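Local coordinates for protein probable adenylyl-sulfate kinase (Aeropyrum pernix, PDB 2YVU) that probably phosphorylates adenosine 5'-phosphosulfate at its 3' position with ATP, yielding 3'-phosphoadenylyl sulfate, the activated form of sulfate, at residues Leu115-Lys120 / Leu161-Glu166. Sequence-based numbering, arbitrary orientation.
Sequences LEIYVK and LVLDTE
Thr-165 OG1, set between its own backbone N and carbonyl carbon (chi1 68°), reaches Lys-120 O, while Val-119 CG1, anti to the backbone N (chi1 -177°), meets Thr-165 CG2 at 3.5 Å. Lys-120 O is gripped twice: Thr-165 N donates in the carbonyl plane at 3.1 Å, and Thr-165 OG1 bonds from above that plane at 3.0 Å. An alanine in place of Thr-165 would probably cost Lys-120 O its hydroxyl donor, keeping the bond from the backbone N, and leave Val-119 CG1 without its methyl neighbour and Arg-129 without its hydroxyl partner. At the same end, Asp-164 OD1 accepts from Glu-166 N (2.8 Å) in an Asx turn where the strand ends, and also from Ser-167 N. Strands 115-120 and 161-164 run parallel: Leu-161 O accepts from Tyr-118 N, Tyr-118 O from Leu-163 N (2.7 Å), and Leu-163 O from Lys-120 N. Ile-117, Val-119, Leu-161 and Leu-163 share one face. There Ile-117 CD1 lies beside Leu-161 CB (3.7 Å), and Ile-117 CG2 meets Leu-163 CD1 (3.8 Å). On the other face Val-162 CG1 lies oblique to the Tyr-118 ring and also touches Lys-120 CD, whereas Lys-120 NZ stays 4.0 Å from Asp-164 OD2, too long for a salt bridge. The pair forms one edge of the parallel sheet of this P-loop kinase fold, 161-164 being outermost within the chain and 115-120 bonding on to strand 14-19. Helix 170-184 covers Ile-117, Leu-161 and Leu-163; helix 26-39 packs on Val-119 and Leu-163, with Val-119 also touching Ser-24 of the probable ATP-binding loop.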
ATOM      1  N   LEU A 115       1.265   8.081 -15.886  1.00 23.06           N
ATOM      2  CA  LEU A 115       2.315   8.696 -16.693  1.00 27.79           C
ATOM      3  C   LEU A 115       3.639   7.951 -16.599  1.00 27.88           C
ATOM      4  O   LEU A 115       4.338   8.026 -15.587  1.00 30.59           O
ATOM      5  CB  LEU A 115       2.532  10.155 -16.264  1.00 21.17           C
ATOM      6  CG  LEU A 115       1.271  11.016 -16.257  1.00 38.31           C
ATOM      7  CD1 LEU A 115       1.554  12.399 -15.683  1.00 36.47           C
ATOM      8  CD2 LEU A 115       0.753  11.103 -17.666  1.00 33.56           C
ATOM      9  N   GLU A 116       3.984   7.237 -17.659  1.00 28.17           N
ATOM     10  CA  GLU A 116       5.229   6.488 -17.700  1.00 28.36           C
ATOM     11  C   GLU A 116       6.336   7.432 -18.172  1.00 29.34           C
ATOM     12  O   GLU A 116       6.363   7.872 -19.327  1.00 28.12           O
ATOM     13  CB  GLU A 116       5.078   5.296 -18.634  1.00 25.79           C
ATOM     14  CG  GLU A 116       6.292   4.398 -18.731  1.00 29.54           C
ATOM     15  CD  GLU A 116       5.942   3.055 -19.361  1.00 33.26           C
ATOM     16  OE1 GLU A 116       4.916   2.976 -20.057  1.00 34.88           O
ATOM     17  OE2 GLU A 116       6.685   2.079 -19.164  1.00 28.24           O
ATOM     18  N   ILE A 117       7.233   7.748 -17.252  1.00 22.79           N
ATOM     19  CA  ILE A 117       8.332   8.671 -17.502  1.00 24.81           C
ATOM     20  C   ILE A 117       9.653   7.935 -17.664  1.00 27.37           C
ATOM     21  O   ILE A 117      10.159   7.305 -16.719  1.00 24.86           O
ATOM     22  CB  ILE A 117       8.479   9.650 -16.317  1.00 27.14           C
ATOM     23  CG1 ILE A 117       7.105  10.237 -15.976  1.00 25.33           C
ATOM     24  CG2 ILE A 117       9.597  10.680 -16.604  1.00 19.70           C
ATOM     25  CD1 ILE A 117       6.426  11.034 -17.122  1.00 22.00           C
ATOM     26  N   TYR A 118      10.231   8.032 -18.852  1.00 28.21           N
ATOM     27  CA  TYR A 118      11.502   7.368 -19.097  1.00 27.68           C
ATOM     28  C   TYR A 118      12.684   8.264 -18.739  1.00 28.09           C
ATOM     29  O   TYR A 118      12.939   9.277 -19.398  1.00 28.04           O
ATOM     30  CB  TYR A 118      11.582   6.910 -20.564  1.00 25.60           C
ATOM     31  CG  TYR A 118      12.887   6.230 -20.958  1.00 29.64           C
ATOM     32  CD1 TYR A 118      13.601   5.445 -20.052  1.00 35.86           C
ATOM     33  CD2 TYR A 118      13.374   6.325 -22.256  1.00 32.71           C
ATOM     34  CE1 TYR A 118      14.778   4.765 -20.433  1.00 33.00           C
ATOM     35  CE2 TYR A 118      14.543   5.650 -22.648  1.00 31.69           C
ATOM     36  CZ  TYR A 118      15.237   4.875 -21.730  1.00 33.87           C
ATOM     37  OH  TYR A 118      16.402   4.229 -22.117  1.00 37.59           O
ATOM     38  N   VAL A 119      13.390   7.877 -17.676  1.00 26.54           N
ATOM     39  CA  VAL A 119      14.576   8.570 -17.196  1.00 26.01           C
ATOM     40  C   VAL A 119      15.712   7.861 -17.944  1.00 26.80           C
ATOM     41  O   VAL A 119      16.137   6.759 -17.589  1.00 26.46           O
ATOM     42  CB  VAL A 119      14.709   8.412 -15.669  1.00 32.64           C
ATOM     43  CG1 VAL A 119      15.921   9.200 -15.150  1.00 27.54           C
ATOM     44  CG2 VAL A 119      13.420   8.897 -15.004  1.00 26.56           C
ATOM     45  N   LYS A 120      16.191   8.531 -18.982  1.00 27.95           N
ATOM     46  CA  LYS A 120      17.176   7.980 -19.898  1.00 30.20           C
ATOM     47  C   LYS A 120      18.649   8.224 -19.624  1.00 29.61           C
ATOM     48  O   LYS A 120      19.106   9.373 -19.546  1.00 32.72           O
ATOM     49  CB  LYS A 120      16.806   8.458 -21.306  1.00 25.22           C
ATOM     50  CG  LYS A 120      17.762   8.064 -22.413  1.00 31.77           C
ATOM     51  CD  LYS A 120      17.163   8.489 -23.750  1.00 34.02           C
ATOM     52  CE  LYS A 120      18.028   8.044 -24.922  1.00 47.86           C
ATOM     53  NZ  LYS A 120      19.387   8.665 -24.866  1.00 52.92           N
ATOM     54  N   LEU A 161       6.767  10.781 -21.389  1.00 24.50           N
ATOM     55  CA  LEU A 161       7.790  11.820 -21.403  1.00 24.70           C
ATOM     56  C   LEU A 161       9.153  11.159 -21.262  1.00 23.72           C
ATOM     57  O   LEU A 161       9.270  10.128 -20.619  1.00 24.57           O
ATOM     58  CB  LEU A 161       7.560  12.791 -20.228  1.00 27.27           C
ATOM     59  CG  LEU A 161       8.221  14.173 -20.234  1.00 31.55           C
ATOM     60  CD1 LEU A 161       7.495  15.028 -21.268  1.00 26.47           C
ATOM     61  CD2 LEU A 161       8.119  14.849 -18.850  1.00 30.54           C
ATOM     62  N   VAL A 162      10.174  11.772 -21.841  1.00 22.10           N
ATOM     63  CA  VAL A 162      11.541  11.258 -21.765  1.00 29.53           C
ATOM     64  C   VAL A 162      12.410  12.297 -21.083  1.00 30.07           C
ATOM     65  O   VAL A 162      12.414  13.461 -21.475  1.00 30.94           O
ATOM     66  CB  VAL A 162      12.142  10.998 -23.163  1.00 29.66           C
ATOM     67  CG1 VAL A 162      13.604  10.555 -23.030  1.00 26.70           C
ATOM     68  CG2 VAL A 162      11.318   9.945 -23.891  1.00 32.51           C
ATOM     69  N   LEU A 163      13.126  11.896 -20.040  1.00 27.07           N
ATOM     70  CA  LEU A 163      14.009  12.838 -19.352  1.00 28.90           C
ATOM     71  C   LEU A 163      15.442  12.384 -19.637  1.00 28.82           C
ATOM     72  O   LEU A 163      15.918  11.380 -19.084  1.00 30.91           O
ATOM     73  CB  LEU A 163      13.724  12.860 -17.831  1.00 23.52           C
ATOM     74  CG  LEU A 163      12.309  13.310 -17.407  1.00 25.22           C
ATOM     75  CD1 LEU A 163      12.239  13.340 -15.899  1.00 22.63           C
ATOM     76  CD2 LEU A 163      11.954  14.694 -17.975  1.00 23.98           C
ATOM     77  N   ASP A 164      16.122  13.110 -20.522  1.00 27.92           N
ATOM     78  CA  ASP A 164      17.494  12.757 -20.875  1.00 31.10           C
ATOM     79  C   ASP A 164      18.440  13.271 -19.801  1.00 34.10           C
ATOM     80  O   ASP A 164      18.736  14.470 -19.750  1.00 34.70           O
ATOM     81  CB  ASP A 164      17.881  13.365 -22.227  1.00 34.06           C
ATOM     82  CG  ASP A 164      19.189  12.785 -22.764  1.00 40.67           C
ATOM     83  OD1 ASP A 164      20.103  12.522 -21.956  1.00 43.74           O
ATOM     84  OD2 ASP A 164      19.308  12.594 -23.991  1.00 47.67           O
ATOM     85  N   THR A 165      18.921  12.373 -18.946  1.00 34.29           N
ATOM     86  CA  THR A 165      19.815  12.782 -17.874  1.00 33.15           C
ATOM     87  C   THR A 165      21.267  12.988 -18.323  1.00 34.60           C
ATOM     88  O   THR A 165      22.122  13.320 -17.511  1.00 33.29           O
ATOM     89  CB  THR A 165      19.787  11.775 -16.696  1.00 36.42           C
ATOM     90  OG1 THR A 165      20.378  10.541 -17.106  1.00 39.96           O
ATOM     91  CG2 THR A 165      18.340  11.507 -16.240  1.00 28.79           C
ATOM     92  N   GLU A 166      21.553  12.789 -19.606  1.00 36.57           N
ATOM     93  CA  GLU A 166      22.920  12.996 -20.079  1.00 40.05           C
ATOM     94  C   GLU A 166      23.050  14.356 -20.757  1.00 38.97           C
ATOM     95  O   GLU A 166      24.079  15.029 -20.635  1.00 41.80           O
ATOM     96  CB  GLU A 166      23.349  11.855 -21.027  1.00 41.25           C
ATOM     97  CG  GLU A 166      23.946  10.636 -20.281  1.00 49.39           C
ATOM     98  CD  GLU A 166      24.269   9.438 -21.184  1.00 51.09           C
ATOM     99  OE1 GLU A 166      23.558   8.410 -21.091  1.00 45.26           O
ATOM    100  OE2 GLU A 166      25.236   9.516 -21.981  1.00 51.24           O
TER